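Myosin regulatory light chain (Physarum polycephalum, PDB 2BL0) binds calcium through an EF-hand and serves as a light chain in the regulatory domain of a myosin II motor. Local coordinates at residues B[7-11]-B[55-60]. Sequence-based numbering, arbitrary orientation.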
# COMPACT_ATOMS: atom_id res chain seq x y z
N ILE B 7 1.15 -5.19 -10.55
CA ILE B 7 2.51 -5.53 -10.98
C ILE B 7 3.43 -4.31 -10.85
O ILE B 7 4.54 -4.42 -10.34
CB ILE B 7 2.52 -6.11 -12.44
CG1 ILE B 7 1.80 -7.46 -12.48
CG2 ILE B 7 3.92 -6.31 -12.90
CD1 ILE B 7 1.40 -7.92 -13.88
N GLN B 8 2.96 -3.14 -11.29
CA GLN B 8 3.76 -1.92 -11.13
C GLN B 8 4.06 -1.61 -9.66
O GLN B 8 5.18 -1.25 -9.30
CB GLN B 8 3.05 -0.73 -11.77
CG GLN B 8 3.80 0.60 -11.58
CD GLN B 8 3.11 1.74 -12.29
OE1 GLN B 8 3.74 2.49 -13.02
NE2 GLN B 8 1.82 1.88 -12.06
N GLU B 9 3.05 -1.74 -8.81
CA GLU B 9 3.18 -1.46 -7.39
C GLU B 9 4.24 -2.35 -6.77
O GLU B 9 5.06 -1.90 -5.98
CB GLU B 9 1.84 -1.71 -6.70
CG GLU B 9 1.82 -1.45 -5.20
CD GLU B 9 0.47 -1.73 -4.56
OE1 GLU B 9 -0.17 -2.76 -4.89
OE2 GLU B 9 0.04 -0.91 -3.74
N CYS B 10 4.16 -3.63 -7.10
CA CYS B 10 5.12 -4.59 -6.61
C CYS B 10 6.52 -4.23 -7.05
O CYS B 10 7.42 -4.17 -6.22
CB CYS B 10 4.74 -6.00 -7.06
SG CYS B 10 6.01 -7.27 -6.73
N PHE B 11 6.70 -3.93 -8.34
CA PHE B 11 8.01 -3.57 -8.87
C PHE B 11 8.58 -2.36 -8.12
O PHE B 11 9.74 -2.37 -7.72
CB PHE B 11 7.94 -3.28 -10.36
CG PHE B 11 9.28 -2.98 -10.99
CD1 PHE B 11 10.07 -4.01 -11.52
CD2 PHE B 11 9.74 -1.69 -11.05
CE1 PHE B 11 11.30 -3.75 -12.08
CE2 PHE B 11 10.95 -1.41 -11.61
CZ PHE B 11 11.74 -2.43 -12.13
N PHE B 55 16.54 -6.17 -14.08
CA PHE B 55 15.39 -6.12 -14.98
C PHE B 55 14.53 -4.89 -14.70
O PHE B 55 14.50 -4.39 -13.59
CB PHE B 55 14.55 -7.40 -14.90
CG PHE B 55 13.95 -7.67 -13.54
CD1 PHE B 55 14.68 -8.31 -12.54
CD2 PHE B 55 12.64 -7.30 -13.26
CE1 PHE B 55 14.09 -8.57 -11.29
CE2 PHE B 55 12.06 -7.56 -12.00
CZ PHE B 55 12.80 -8.18 -11.02
N ASP B 56 13.83 -4.44 -15.73
CA ASP B 56 12.90 -3.30 -15.62
C ASP B 56 11.45 -3.76 -15.57
O ASP B 56 11.16 -4.95 -15.62
CB ASP B 56 13.16 -2.24 -16.71
CG ASP B 56 12.87 -2.73 -18.13
OD1 ASP B 56 12.23 -3.78 -18.34
OD2 ASP B 56 13.22 -2.05 -19.13
N LEU B 57 10.53 -2.80 -15.46
CA LEU B 57 9.13 -3.11 -15.26
C LEU B 57 8.53 -3.85 -16.44
O LEU B 57 7.80 -4.80 -16.26
CB LEU B 57 8.32 -1.84 -14.99
CG LEU B 57 6.80 -2.01 -14.90
CD1 LEU B 57 6.42 -2.96 -13.77
CD2 LEU B 57 6.12 -0.66 -14.76
N ALA B 58 8.87 -3.41 -17.66
CA ALA B 58 8.35 -4.03 -18.88
C ALA B 58 8.71 -5.50 -18.91
O ALA B 58 7.89 -6.34 -19.23
CB ALA B 58 8.87 -3.32 -20.13
N THR B 59 9.95 -5.80 -18.55
CA THR B 59 10.43 -7.17 -18.44
C THR B 59 9.69 -7.97 -17.37
O THR B 59 9.22 -9.09 -17.60
CB THR B 59 11.94 -7.15 -18.18
OG1 THR B 59 12.62 -6.69 -19.38
CG2 THR B 59 12.48 -8.54 -17.90
N PHE B 60 9.54 -7.38 -16.20
CA PHE B 60 8.86 -8.03 -15.10
C PHE B 60 7.46 -8.41 -15.53
O PHE B 60 7.02 -9.52 -15.25
CB PHE B 60 8.80 -7.09 -13.91
CG PHE B 60 8.18 -7.68 -12.67
CD1 PHE B 60 8.55 -8.94 -12.20
CD2 PHE B 60 7.27 -6.95 -11.94
CE1 PHE B 60 8.00 -9.43 -11.03
CE2 PHE B 60 6.73 -7.45 -10.78
CZ PHE B 60 7.09 -8.69 -10.33
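F11 packs against L57, F60 and F55 in a buried, apolar helix-to-helix contact within an EF-hand pair. Helix 4-14 leads into the first calcium loop. Segment 55-60 comes from the paired hand: strand 54-55, bonded to strand 22-23 through F55 and V22, and the start of helix 57-64. The contact thus joins the entering helix of one hand to the exiting helix of its partner. F11 has the largest share. Its CG lies anti to the backbone N (chi1 -177°), which sends the ring away from its own helix and across the first turn of helix 57-64. L57 covers one face: its CB sits 4.2 Å from the centroid of the F11 ring, a CH-pi contact. The approach is only 9° off the ring normal. F55 O meets the ring edge in plane, 3.6 Å from F11 CE1. The F55 and F11 rings meet obliquely. The F11 side chain lies about 7 Å from the bound calcium ion. With an alanine here, L57 CB would probably lose its aromatic partner and a gap would probably open beside the F55 ring. I7, one turn back along helix 4-14, and C10, next to F11, both meet F60. The CG2 branch of I7 presses against F60 CD2 at 3.5 Å, and C10 SG lies 4.0 Å from F60 CZ, oblique to the ring. L27, A30 and L31 of helix 27-33 also pack on F60. L57 CD1 reaches back to F11 CB, while its CD2 touches the aliphatic CG of Q8 at the partly exposed border. D56 N-caps helix 57-64: T59 N donates to D56 OD1 at 3.1 Å, with an N-H...O angle of 163°.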